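Local coordinates for cellulase (Soil metagenome, PDB 5I2U), which probably hydrolyses the beta-1,4-glucosidic bonds of cellulose as a halotolerant family 5 glycoside hydrolase built on a TIM barrel, at residues C110-I115 with E148-Y153; V156-W161 with A185-N190; R69-N74 with R89-L94; T141-M146 with A181-I186. All blocks are in the same frame, centred on the assembly; numbering follows the deposited sequence.

In the fold
The four contacts sample one TIM barrel, from its inner strands to its outer helices. Contact 3 ties the loop leading into helix 73-81 to strand 87-93, and Y71 from it packs against C110 and V114 of contact 1, the centres of contacts 1 and 3 being about 12 Å apart. Contacts 1 and 4 both use helix 136-150, one flank for each neighbouring helix. Contacts 1 and 2 share a magnesium ion, bound by G151 O and by D187, D189 and N190. Contact 2 lies about 7 Å, centre to centre, from contact 4, with which it shares A185 and I186. A salt bridge, 2.8 Å from R89 NE to E159 OE1, joins contacts 2 and 3 inside the barrel.

Contact 1. Residues C110-I115 with E148-Y153; sequences CITPVI and EKYGEY. With MG (magnesium ion), chain H.
The ring of Y150 lies broadside to I115, two side chains from neighbouring outer helices of the TIM barrel, 104-120 and 136-150. I115 sets its CG2 methyl over the middle of one ring face, 3.7 Å from the centroid of the Y150 ring and only 6° off its normal. This is a CH-pi contact of nearly ideal geometry. The branch that does this points anti to the backbone N, while CG1, chi1 -66°, lies beside that N and carries CD1 to the CE2 side of the same ring, 3.8 Å from Y150 CE2. Both methyls thus lie on the same side of the ring, CG2 over its centre and CD1 out beyond the CE2 edge, and the opposite face carries K149 CB near its rim. Aliphatic carbon therefore lies against both faces, centred on one and near the rim on the other.

T112 meets the far end of the tyrosine, its side chain crossing that of Y150 at about a right angle. Its CG2 methyl comes 3.7 Å from Y150 OH, and its hydroxyl is joined to the same phenol through a water. That water donates to T112 OG1, which is also hydrogen-bonded to L108 O one turn earlier in its own helix, so the bridge adds to a hydroxyl already tied to its helix.

A type I beta turn runs from Y150 to Y153. Here the backbone, rather than a side chain, reaches the magnesium ion, which D187, D189 and N190 also bind: G151 O lies 2.2 Å from the metal.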
loop_
_atom_site.group_PDB
_atom_site.type_symbol
_atom_site.label_atom_id
_atom_site.label_comp_id
_atom_site.label_asym_id
_atom_site.label_seq_id
_atom_site.Cartn_x
_atom_site.Cartn_y
_atom_site.Cartn_z
ATOM N N CYS A 110 16.943 0.933 -3.263
ATOM C CA CYS A 110 15.728 0.542 -4.000
ATOM C C CYS A 110 14.581 1.556 -3.893
ATOM O O CYS A 110 14.030 1.976 -4.899
ATOM C CB CYS A 110 15.253 -0.840 -3.544
ATOM S SG CYS A 110 16.349 -2.194 -4.051
ATOM N N ILE A 111 14.239 1.951 -2.673
ATOM C CA ILE A 111 13.074 2.825 -2.437
ATOM C C ILE A 111 13.251 4.282 -2.921
ATOM O O ILE A 111 12.286 4.944 -3.279
ATOM C CB ILE A 111 12.621 2.807 -0.960
ATOM C CG1 ILE A 111 13.641 3.466 -0.017
ATOM C CG2 ILE A 111 12.332 1.376 -0.523
ATOM C CD1 ILE A 111 13.069 3.832 1.341
ATOM N N THR A 112 14.488 4.770 -2.922
ATOM C CA THR A 112 14.792 6.161 -3.238
ATOM C C THR A 112 14.395 6.555 -4.671
ATOM O O THR A 112 13.703 7.556 -4.838
ATOM C CB THR A 112 16.273 6.464 -2.918
ATOM O OG1 THR A 112 16.469 6.259 -1.514
ATOM C CG2 THR A 112 16.677 7.907 -3.286
ATOM N N PRO A 113 14.795 5.774 -5.693
ATOM C CA PRO A 113 14.320 6.107 -7.045
ATOM C C PRO A 113 12.801 5.979 -7.226
ATOM O O PRO A 113 12.221 6.730 -7.994
ATOM C CB PRO A 113 15.062 5.109 -7.947
ATOM C CG PRO A 113 15.603 4.057 -7.038
ATOM C CD PRO A 113 15.829 4.722 -5.725
ATOM N N VAL A 114 12.161 5.062 -6.499
ATOM C CA VAL A 114 10.707 4.922 -6.567
ATOM C C VAL A 114 10.011 6.162 -5.979
ATOM O O VAL A 114 9.049 6.679 -6.566
ATOM C CB VAL A 114 10.240 3.625 -5.876
ATOM C CG1 VAL A 114 8.706 3.502 -5.847
ATOM C CG2 VAL A 114 10.848 2.417 -6.591
ATOM N N ILE A 115 10.495 6.630 -4.822
ATOM C CA ILE A 115 9.944 7.834 -4.165
ATOM C C ILE A 115 10.179 9.057 -5.041
ATOM O O ILE A 115 9.248 9.805 -5.329
ATOM C CB ILE A 115 10.549 8.067 -2.759
ATOM C CG1 ILE A 115 10.148 6.943 -1.795
ATOM C CG2 ILE A 115 10.077 9.403 -2.179
ATOM C CD1 ILE A 115 11.071 6.794 -0.602
ATOM N N GLU A 148 11.947 13.213 7.712
ATOM C CA GLU A 148 12.855 14.366 7.548
ATOM C C GLU A 148 13.106 14.643 6.077
ATOM O O GLU A 148 12.976 15.774 5.633
ATOM C CB GLU A 148 14.185 14.166 8.318
ATOM C CG GLU A 148 15.311 15.239 8.070
ATOM C CD GLU A 148 14.895 16.696 8.376
ATOM O OE1 GLU A 148 13.885 16.935 9.085
ATOM O OE2 GLU A 148 15.597 17.628 7.907
ATOM N N LYS A 149 13.447 13.608 5.322
ATOM C CA LYS A 149 13.744 13.760 3.897
ATOM C C LYS A 149 12.536 14.195 3.084
ATOM O O LYS A 149 12.652 15.062 2.217
ATOM C CB LYS A 149 14.290 12.448 3.298
ATOM C CG LYS A 149 15.754 12.162 3.605
ATOM C CD LYS A 149 16.444 11.435 2.452
ATOM C CE LYS A 149 16.866 12.404 1.351
ATOM N NZ LYS A 149 17.383 11.711 0.136
ATOM N N TYR A 150 11.392 13.549 3.320
ATOM C CA TYR A 150 10.296 13.593 2.348
ATOM C C TYR A 150 8.957 14.115 2.870
ATOM O O TYR A 150 7.995 14.136 2.117
ATOM C CB TYR A 150 10.090 12.199 1.733
ATOM C CG TYR A 150 11.270 11.614 0.973
ATOM C CD1 TYR A 150 11.775 12.244 -0.164
ATOM C CD2 TYR A 150 11.842 10.403 1.359
ATOM C CE1 TYR A 150 12.837 11.702 -0.877
ATOM C CE2 TYR A 150 12.899 9.852 0.653
ATOM C CZ TYR A 150 13.396 10.505 -0.469
ATOM O OH TYR A 150 14.460 9.970 -1.170
ATOM N N GLY A 151 8.894 14.556 4.131
ATOM C CA GLY A 151 7.622 14.903 4.779
ATOM C C GLY A 151 6.915 16.164 4.297
ATOM O O GLY A 151 5.727 16.344 4.570
ATOM N N GLU A 152 7.627 17.023 3.562
ATOM C CA GLU A 152 7.015 18.224 2.970
ATOM C C GLU A 152 6.344 17.948 1.626
ATOM O O GLU A 152 5.513 18.745 1.188
ATOM C CB GLU A 152 8.048 19.352 2.823
ATOM C CG GLU A 152 8.427 19.987 4.156
ATOM C CD GLU A 152 7.756 21.323 4.402
ATOM O OE1 GLU A 152 6.546 21.475 4.085
ATOM O OE2 GLU A 152 8.434 22.226 4.932
ATOM N N TYR A 153 6.697 16.834 0.976
ATOM C CA TYR A 153 6.076 16.447 -0.289
ATOM C C TYR A 153 4.702 15.871 -0.032
ATOM O O TYR A 153 4.558 14.951 0.796
ATOM C CB TYR A 153 6.932 15.430 -1.028
ATOM C CG TYR A 153 8.254 16.012 -1.437
ATOM C CD1 TYR A 153 8.351 16.834 -2.558
ATOM C CD2 TYR A 153 9.404 15.772 -0.686
ATOM C CE1 TYR A 153 9.560 17.389 -2.940
ATOM C CE2 TYR A 153 10.622 16.328 -1.051
ATOM C CZ TYR A 153 10.692 17.136 -2.184
ATOM O OH TYR A 153 11.883 17.699 -2.565
HETATM MG MG MG H . 3.884 16.866 5.601
HETATM O O HOH W 1 16.136 8.284 0.500
HETATM O O HOH W 2 5.426 18.556 6.293
HETATM O O HOH W 3 3.296 18.283 4.240
#

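Contact 2. Residues V156-W161 with A185-N190; sequences VIYEIW and AIDPDN. With MG (magnesium ion), chain H.
D187 OD2 receives the phenol hydroxyl of Y158 at 2.5 Å, a short hydrogen bond, while the other oxygen of the same carboxylate binds magnesium. The hydroxyl meets OD2 on its anti lone pair, away from OD1, and OD2 lies in the plane of the tyrosine ring at its edge. Ring and carboxylate stand nearly perpendicular, at 81°. With CG anti to the backbone N (chi1 -173°), the D187 carboxylate turns one oxygen to Y158 and the other to magnesium, and the tyrosine acts as a second-shell residue that helps fix its rotation.

Three side-chain oxygens converge on the ion: D187 OD1, D189 OD1 and N190 OD1, the last 2.1 Å from magnesium. G151 O and two waters complete the six ligands. One of these waters also donates to D189 OD2.

N190 faces both ways as well. Its ND2 donates to V156 O over 2.9 Å, in the carbonyl plane and on a lone pair, with an N-H...O angle of 159°. The same ND2 is hydrogen-bonded to Y153 O, so the amide is oriented with its oxygen toward the metal. Its CB rests 3.9 Å from Y158 CE2. A phenylalanine in place of Y158 would probably leave D187 OD2 without this donor and the carboxylate freer to turn at the metal.

The three side-chain ligands lie in the loop between helix 169-186 and strand 192-194 of a beta-alpha-beta unit that starts with strand 156-159; G151 comes from just before that first strand. In the barrel, strand 192-194 pairs with strand 156-159 on one side, while strand 124-130 flanks the other.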
loop_
_atom_site.group_PDB
_atom_site.type_symbol
_atom_site.label_atom_id
_atom_site.label_comp_id
_atom_site.label_asym_id
_atom_site.label_seq_id
_atom_site.Cartn_x
_atom_site.Cartn_y
_atom_site.Cartn_z
ATOM N N VAL A 156 3.806 11.722 -0.427
ATOM C CA VAL A 156 4.301 10.653 0.428
ATOM C C VAL A 156 3.271 10.226 1.457
ATOM O O VAL A 156 2.750 11.058 2.193
ATOM C CB VAL A 156 5.614 11.089 1.087
ATOM C CG1 VAL A 156 6.090 10.081 2.118
ATOM C CG2 VAL A 156 6.665 11.300 -0.005
ATOM N N ILE A 157 2.978 8.923 1.455
ATOM C CA ILE A 157 2.166 8.251 2.469
ATOM C C ILE A 157 3.066 7.230 3.176
ATOM O O ILE A 157 3.842 6.531 2.524
ATOM C CB ILE A 157 0.959 7.522 1.818
ATOM C CG1 ILE A 157 0.069 8.521 1.084
ATOM C CG2 ILE A 157 0.149 6.729 2.850
ATOM C CD1 ILE A 157 -0.983 7.891 0.207
ATOM N N TYR A 158 2.951 7.132 4.494
ATOM C CA TYR A 158 3.710 6.155 5.292
ATOM C C TYR A 158 2.827 4.973 5.644
ATOM O O TYR A 158 1.654 5.158 6.006
ATOM C CB TYR A 158 4.191 6.799 6.596
ATOM C CG TYR A 158 4.902 8.120 6.400
ATOM C CD1 TYR A 158 6.197 8.172 5.879
ATOM C CD2 TYR A 158 4.273 9.321 6.728
ATOM C CE1 TYR A 158 6.850 9.392 5.696
ATOM C CE2 TYR A 158 4.911 10.540 6.560
ATOM C CZ TYR A 158 6.199 10.580 6.045
ATOM O OH TYR A 158 6.823 11.794 5.874
ATOM N N GLU A 159 3.374 3.763 5.537
ATOM C CA GLU A 159 2.668 2.573 5.975
ATOM C C GLU A 159 3.567 1.843 6.961
ATOM O O GLU A 159 4.547 1.208 6.583
ATOM C CB GLU A 159 2.297 1.691 4.802
ATOM C CG GLU A 159 1.429 0.515 5.214
ATOM C CD GLU A 159 1.068 -0.387 4.065
ATOM O OE1 GLU A 159 1.417 -0.044 2.917
ATOM O OE2 GLU A 159 0.427 -1.434 4.317
ATOM N N ILE A 160 3.208 1.928 8.229
ATOM C CA ILE A 160 4.166 1.694 9.307
ATOM C C ILE A 160 4.416 0.227 9.672
ATOM O O ILE A 160 5.418 -0.084 10.314
ATOM C CB ILE A 160 3.825 2.541 10.566
ATOM C CG1 ILE A 160 2.481 2.157 11.190
ATOM C CG2 ILE A 160 3.816 4.014 10.199
ATOM C CD1 ILE A 160 2.281 2.752 12.561
ATOM N N TRP A 161 3.522 -0.669 9.264
ATOM C CA TRP A 161 3.691 -2.089 9.551
ATOM C C TRP A 161 2.798 -2.884 8.610
ATOM O O TRP A 161 1.585 -3.013 8.853
ATOM C CB TRP A 161 3.336 -2.373 11.013
ATOM C CG TRP A 161 3.648 -3.750 11.493
ATOM C CD1 TRP A 161 4.027 -4.833 10.745
ATOM C CD2 TRP A 161 3.572 -4.203 12.841
ATOM N NE1 TRP A 161 4.194 -5.928 11.545
ATOM C CE2 TRP A 161 3.924 -5.575 12.841
ATOM C CE3 TRP A 161 3.239 -3.587 14.052
ATOM C CZ2 TRP A 161 3.970 -6.342 14.014
ATOM C CZ3 TRP A 161 3.275 -4.351 15.222
ATOM C CH2 TRP A 161 3.637 -5.717 15.192
ATOM N N ALA A 185 6.040 14.413 14.831
ATOM C CA ALA A 185 6.919 15.472 15.341
ATOM C C ALA A 185 7.671 16.179 14.204
ATOM O O ALA A 185 7.992 17.348 14.328
ATOM C CB ALA A 185 7.895 14.910 16.374
ATOM N N ILE A 186 7.936 15.460 13.113
ATOM C CA ILE A 186 8.643 15.979 11.932
ATOM C C ILE A 186 7.657 16.329 10.797
ATOM O O ILE A 186 7.792 17.363 10.138
ATOM C CB ILE A 186 9.672 14.927 11.403
ATOM C CG1 ILE A 186 10.584 14.416 12.552
ATOM C CG2 ILE A 186 10.497 15.495 10.240
ATOM C CD1 ILE A 186 11.522 13.271 12.201
ATOM N N ASP A 187 6.712 15.419 10.541
ATOM C CA ASP A 187 5.745 15.541 9.455
ATOM C C ASP A 187 4.334 15.551 10.055
ATOM O O ASP A 187 3.733 14.482 10.263
ATOM C CB ASP A 187 5.920 14.377 8.475
ATOM C CG ASP A 187 5.076 14.526 7.224
ATOM O OD1 ASP A 187 4.313 15.513 7.094
ATOM O OD2 ASP A 187 5.192 13.664 6.331
ATOM N N PRO A 188 3.805 16.755 10.348
ATOM C CA PRO A 188 2.539 16.814 11.075
ATOM C C PRO A 188 1.304 16.425 10.258
ATOM O O PRO A 188 0.308 16.024 10.863
ATOM C CB PRO A 188 2.444 18.272 11.537
ATOM C CG PRO A 188 3.371 19.039 10.656
ATOM C CD PRO A 188 4.301 18.089 9.963
ATOM N N ASP A 189 1.373 16.497 8.924
ATOM C CA ASP A 189 0.152 16.391 8.085
ATOM C C ASP A 189 -0.017 15.153 7.172
ATOM O O ASP A 189 -1.172 14.796 6.872
ATOM C CB ASP A 189 -0.016 17.662 7.234
ATOM C CG ASP A 189 1.132 17.883 6.282
ATOM O OD1 ASP A 189 2.229 17.343 6.526
ATOM O OD2 ASP A 189 0.959 18.611 5.295
ATOM N N ASN A 190 1.078 14.516 6.730
ATOM C CA ASN A 190 0.981 13.452 5.719
ATOM C C ASN A 190 0.307 12.200 6.262
ATOM O O ASN A 190 0.327 11.944 7.469
ATOM C CB ASN A 190 2.343 13.077 5.126
ATOM C CG ASN A 190 2.914 14.156 4.232
ATOM O OD1 ASN A 190 2.883 15.325 4.576
ATOM N ND2 ASN A 190 3.418 13.772 3.073
HETATM MG MG MG H . 3.884 16.866 5.601
HETATM O O HOH W 3 3.296 18.283 4.240
HETATM O O HOH W 2 5.426 18.556 6.293
#

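Contact 3. Residues R69-N74 with R89-L94; sequences RFYNKN and RAAMGL
A tyrosine hydroxyl serves here as acceptor for the backbone of a barrel strand: A91 N, in strand 87-93, donates to Y71 OH at 2.9 Å. The contact lies within a beta-alpha-beta unit of the TIM barrel, strand 57-61, helix 73-81 and strand 87-93, and Y71 stands in the loop just before that helix. The bond is bent, with an N-H...O angle of 132°, and the amide nitrogen lies in the plane of the ring at its edge. The phenol oxygen is also hydrogen-bonded to G62 O, so the one hydroxyl links the loop after strand 57-61 to the neighbouring strand.

Y71 is the centre of an inverse gamma turn, and its CG, anti to the carbonyl carbon (chi1 -78°), sends the ring toward the strand. On the way Y71 CE2 passes A90 CB at 4.2 Å, and Y71 OH comes 3.6 Å from A91 CB. The small side chains of A90 and A91 probably help the phenol come up to the main chain. V114 and C110 of helix 104-120 pack on the ring as well. Replacing Y71 by leucine is likely to leave A91 N and G62 O without their shared partner.

Past the tyrosine, N72 takes the N-cap position of helix 73-81. Its OD1 accepts a weak capping bond from N74 N and a hydrogen bond from A75 N, and its ND2 donates 2.8 Å to R69 O.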
loop_
_atom_site.group_PDB
_atom_site.type_symbol
_atom_site.label_atom_id
_atom_site.label_comp_id
_atom_site.label_asym_id
_atom_site.label_seq_id
_atom_site.Cartn_x
_atom_site.Cartn_y
_atom_site.Cartn_z
ATOM N N ARG A 69 14.874 -5.425 -9.202
ATOM C CA ARG A 69 15.064 -4.871 -10.547
ATOM C C ARG A 69 13.969 -3.875 -10.952
ATOM O O ARG A 69 14.228 -2.927 -11.703
ATOM C CB ARG A 69 15.268 -5.993 -11.593
ATOM C CG ARG A 69 14.039 -6.723 -12.105
ATOM C CD ARG A 69 14.437 -7.993 -12.866
ATOM N NE ARG A 69 13.287 -8.653 -13.505
ATOM C CZ ARG A 69 12.827 -8.409 -14.738
ATOM N NH1 ARG A 69 13.394 -7.494 -15.529
ATOM N NH2 ARG A 69 11.780 -9.094 -15.193
ATOM N N PHE A 70 12.766 -4.039 -10.408
ATOM C CA PHE A 70 11.667 -3.109 -10.708
ATOM C C PHE A 70 11.687 -1.807 -9.904
ATOM O O PHE A 70 10.876 -0.915 -10.164
ATOM C CB PHE A 70 10.317 -3.819 -10.525
ATOM C CG PHE A 70 10.160 -5.030 -11.391
ATOM C CD1 PHE A 70 10.080 -4.897 -12.773
ATOM C CD2 PHE A 70 10.121 -6.298 -10.837
ATOM C CE1 PHE A 70 9.962 -6.016 -13.592
ATOM C CE2 PHE A 70 10.004 -7.415 -11.643
ATOM C CZ PHE A 70 9.921 -7.278 -13.018
ATOM N N TYR A 71 12.579 -1.691 -8.926
ATOM C CA TYR A 71 12.695 -0.464 -8.128
ATOM C C TYR A 71 13.610 0.491 -8.885
ATOM O O TYR A 71 14.792 0.642 -8.569
ATOM C CB TYR A 71 13.222 -0.774 -6.726
ATOM C CG TYR A 71 12.167 -1.340 -5.801
ATOM C CD1 TYR A 71 11.648 -2.625 -5.993
ATOM C CD2 TYR A 71 11.685 -0.590 -4.737
ATOM C CE1 TYR A 71 10.669 -3.139 -5.149
ATOM C CE2 TYR A 71 10.709 -1.096 -3.894
ATOM C CZ TYR A 71 10.201 -2.361 -4.108
ATOM O OH TYR A 71 9.237 -2.822 -3.237
ATOM N N ASN A 72 13.034 1.138 -9.885
ATOM C CA ASN A 72 13.729 2.121 -10.690
ATOM C C ASN A 72 12.749 3.170 -11.230
ATOM O O ASN A 72 11.532 2.963 -11.207
ATOM C CB ASN A 72 14.467 1.423 -11.828
ATOM C CG ASN A 72 13.523 0.785 -12.840
ATOM O OD1 ASN A 72 12.980 1.469 -13.685
ATOM N ND2 ASN A 72 13.347 -0.534 -12.765
ATOM N N LYS A 73 13.283 4.274 -11.736
ATOM C CA LYS A 73 12.449 5.407 -12.114
ATOM C C LYS A 73 11.538 5.130 -13.303
ATOM O O LYS A 73 10.409 5.641 -13.347
ATOM C CB LYS A 73 13.301 6.644 -12.365
ATOM C CG LYS A 73 14.055 7.085 -11.118
ATOM C CD LYS A 73 14.445 8.550 -11.148
ATOM C CE LYS A 73 15.044 8.950 -9.811
ATOM N NZ LYS A 73 15.415 10.392 -9.780
ATOM N N ASN A 74 12.005 4.301 -14.226
ATOM C CA ASN A 74 11.289 4.044 -15.463
ATOM C C ASN A 74 10.074 3.142 -15.247
ATOM O O ASN A 74 8.996 3.395 -15.799
ATOM C CB ASN A 74 12.232 3.460 -16.508
ATOM C CG ASN A 74 13.347 4.436 -16.914
ATOM O OD1 ASN A 74 13.212 5.654 -16.793
ATOM N ND2 ASN A 74 14.450 3.891 -17.410
ATOM N N ARG A 89 3.294 1.703 -4.461
ATOM C CA ARG A 89 3.713 1.284 -3.122
ATOM C C ARG A 89 5.078 0.655 -3.212
ATOM O O ARG A 89 5.319 -0.202 -4.081
ATOM C CB ARG A 89 2.672 0.329 -2.527
ATOM C CG ARG A 89 2.951 -0.229 -1.138
ATOM C CD ARG A 89 1.697 -0.980 -0.700
ATOM N NE ARG A 89 1.715 -1.644 0.610
ATOM C CZ ARG A 89 1.814 -2.960 0.837
ATOM N NH1 ARG A 89 2.018 -3.839 -0.155
ATOM N NH2 ARG A 89 1.742 -3.407 2.085
ATOM N N ALA A 90 5.966 1.118 -2.338
ATOM C CA ALA A 90 7.325 0.610 -2.221
ATOM C C ALA A 90 7.387 -0.326 -1.021
ATOM O O ALA A 90 7.324 0.121 0.125
ATOM C CB ALA A 90 8.313 1.766 -2.062
ATOM N N ALA A 91 7.516 -1.621 -1.295
ATOM C CA ALA A 91 7.478 -2.624 -0.251
ATOM C C ALA A 91 8.891 -2.925 0.235
ATOM O O ALA A 91 9.569 -3.813 -0.291
ATOM C CB ALA A 91 6.782 -3.885 -0.755
ATOM N N MET A 92 9.315 -2.194 1.266
ATOM C CA MET A 92 10.631 -2.393 1.855
ATOM C C MET A 92 10.594 -3.559 2.826
ATOM O O MET A 92 10.172 -3.424 3.967
ATOM C CB MET A 92 11.131 -1.122 2.541
ATOM C CG MET A 92 12.614 -1.187 2.866
ATOM S SD MET A 92 13.175 0.225 3.835
ATOM C CE MET A 92 12.482 -0.167 5.441
ATOM N N GLY A 93 10.994 -4.723 2.323
ATOM C CA GLY A 93 11.133 -5.947 3.088
ATOM C C GLY A 93 11.921 -5.846 4.363
ATOM O O GLY A 93 13.070 -5.392 4.358
ATOM N N LEU A 94 11.282 -6.270 5.454
ATOM C CA LEU A 94 11.938 -6.432 6.753
ATOM C C LEU A 94 12.126 -7.906 7.130
ATOM O O LEU A 94 12.549 -8.192 8.233
ATOM C CB LEU A 94 11.144 -5.684 7.841
ATOM C CG LEU A 94 11.487 -4.212 8.143
ATOM C CD1 LEU A 94 12.734 -4.005 8.992
ATOM C CD2 LEU A 94 11.532 -3.407 6.849
#

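Contact 4. Residues T141-M146 with A181-I186; sequences TFFAGM and AVIRAI
I183 holds CG1 beside its backbone N, chi1 -68°, and extends from there to bring CD1 toward F143 on the neighbouring helix. F143 likewise has CG beside its own N, chi1 -80°; the two side chains run side by side and point the same way. They meet near their bases: I183 CG1 is 3.8 Å from F143 CB, and I183 CD1 approaches the same CB and then F143 CG, oblique to the ring. The end of the phenyl ring leads away from the other helix. One ring face bears F142 CD2, and I160, in the loop after strand 156-159, touches both F143 and I183.

A144 and I183 form the nearest CA pair of the two segments, 5.9 Å apart. The single methyl of A144 is met by two branched residues of segment 181-186. V182 CG1 reaches A144 CB at 3.8 Å, while I186 CD1 sits 4.0 Å from that CB and packs against the A144 backbone, 3.4 Å from A144 O. The small residue thus works as the meeting point for V182 and I186, both nearer the outside of the protein than the buried pair F143 and I183.

The contact is purely apolar between side chains. The two segments approach to 8.9 Å between axes and run nearly parallel, with a signed crossing angle of -15°. Close-packed neighbouring helices running in one direction, each linking successive parallel strands, are the hallmark of the outer layer of a TIM barrel, here helices 136-150 and 169-186.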
loop_
_atom_site.group_PDB
_atom_site.type_symbol
_atom_site.label_atom_id
_atom_site.label_comp_id
_atom_site.label_asym_id
_atom_site.label_seq_id
_atom_site.Cartn_x
_atom_site.Cartn_y
_atom_site.Cartn_z
ATOM N N THR A 141 13.418 4.740 13.678
ATOM C CA THR A 141 14.602 5.346 13.064
ATOM C C THR A 141 14.427 5.520 11.574
ATOM O O THR A 141 14.851 6.525 11.021
ATOM C CB THR A 141 15.827 4.475 13.286
ATOM O OG1 THR A 141 15.791 3.951 14.617
ATOM C CG2 THR A 141 17.141 5.208 13.040
ATOM N N PHE A 142 13.822 4.516 10.930
ATOM C CA PHE A 142 13.558 4.555 9.496
ATOM C C PHE A 142 12.573 5.677 9.164
ATOM O O PHE A 142 12.836 6.512 8.297
ATOM C CB PHE A 142 13.009 3.210 8.989
ATOM C CG PHE A 142 12.549 3.257 7.560
ATOM C CD1 PHE A 142 13.464 3.461 6.532
ATOM C CD2 PHE A 142 11.192 3.165 7.240
ATOM C CE1 PHE A 142 13.052 3.537 5.218
ATOM C CE2 PHE A 142 10.779 3.242 5.918
ATOM C CZ PHE A 142 11.716 3.415 4.907
ATOM N N PHE A 143 11.442 5.698 9.857
ATOM C CA PHE A 143 10.408 6.680 9.522
ATOM C C PHE A 143 10.791 8.116 9.888
ATOM O O PHE A 143 10.380 9.043 9.191
ATOM C CB PHE A 143 9.031 6.262 10.067
ATOM C CG PHE A 143 8.349 5.229 9.206
ATOM C CD1 PHE A 143 7.973 5.544 7.910
ATOM C CD2 PHE A 143 8.097 3.939 9.673
ATOM C CE1 PHE A 143 7.359 4.601 7.091
ATOM C CE2 PHE A 143 7.487 2.994 8.861
ATOM C CZ PHE A 143 7.119 3.331 7.569
ATOM N N ALA A 144 11.587 8.296 10.948
ATOM C CA ALA A 144 12.176 9.601 11.270
ATOM C C ALA A 144 13.019 10.135 10.112
ATOM O O ALA A 144 12.881 11.298 9.719
ATOM C CB ALA A 144 13.015 9.525 12.547
ATOM N N GLY A 145 13.846 9.266 9.534
ATOM C CA GLY A 145 14.672 9.633 8.391
ATOM C C GLY A 145 13.847 9.907 7.148
ATOM O O GLY A 145 14.134 10.835 6.411
ATOM N N MET A 146 12.833 9.082 6.905
ATOM C CA MET A 146 11.914 9.292 5.781
ATOM C C MET A 146 11.083 10.555 5.989
ATOM O O MET A 146 10.875 11.321 5.055
ATOM C CB MET A 146 10.991 8.079 5.583
ATOM C CG MET A 146 11.662 6.820 5.037
ATOM S SD MET A 146 12.340 6.934 3.368
ATOM C CE MET A 146 14.080 7.167 3.746
ATOM N N ALA A 181 3.913 8.953 16.800
ATOM C CA ALA A 181 4.477 10.045 17.620
ATOM C C ALA A 181 5.769 10.575 17.031
ATOM O O ALA A 181 5.927 11.780 16.898
ATOM C CB ALA A 181 4.702 9.593 19.059
ATOM N N VAL A 182 6.659 9.674 16.618
ATOM C CA VAL A 182 7.913 10.083 15.986
ATOM C C VAL A 182 7.682 10.774 14.647
ATOM O O VAL A 182 8.334 11.774 14.361
ATOM C CB VAL A 182 8.877 8.896 15.775
ATOM C CG1 VAL A 182 10.102 9.325 14.977
ATOM C CG2 VAL A 182 9.318 8.317 17.117
ATOM N N ILE A 183 6.791 10.221 13.816
ATOM C CA ILE A 183 6.540 10.769 12.475
ATOM C C ILE A 183 5.940 12.156 12.592
ATOM O O ILE A 183 6.435 13.091 11.963
ATOM C CB ILE A 183 5.602 9.875 11.607
ATOM C CG1 ILE A 183 6.301 8.560 11.238
ATOM C CG2 ILE A 183 5.202 10.596 10.323
ATOM C CD1 ILE A 183 5.389 7.505 10.638
ATOM N N ARG A 184 4.879 12.268 13.387
ATOM C CA ARG A 184 4.161 13.533 13.534
ATOM C C ARG A 184 5.008 14.697 14.039
ATOM O O ARG A 184 4.720 15.841 13.706
ATOM C CB ARG A 184 2.917 13.382 14.427
ATOM C CG ARG A 184 1.726 12.763 13.706
ATOM C CD ARG A 184 1.019 13.765 12.781
ATOM N NE ARG A 184 -0.007 13.110 11.959
ATOM C CZ ARG A 184 0.116 12.710 10.682
ATOM N NH1 ARG A 184 1.236 12.895 9.975
ATOM N NH2 ARG A 184 -0.913 12.102 10.103
ATOM N N ALA A 185 6.040 14.413 14.831
ATOM C CA ALA A 185 6.919 15.472 15.341
ATOM C C ALA A 185 7.671 16.179 14.204
ATOM O O ALA A 185 7.992 17.348 14.328
ATOM C CB ALA A 185 7.895 14.910 16.374
ATOM N N ILE A 186 7.936 15.460 13.113
ATOM C CA ILE A 186 8.643 15.979 11.932
ATOM C C ILE A 186 7.657 16.329 10.797
ATOM O O ILE A 186 7.792 17.363 10.138
ATOM C CB ILE A 186 9.672 14.927 11.403
ATOM C CG1 ILE A 186 10.584 14.416 12.552
ATOM C CG2 ILE A 186 10.497 15.495 10.240
ATOM C CD1 ILE A 186 11.522 13.271 12.201
#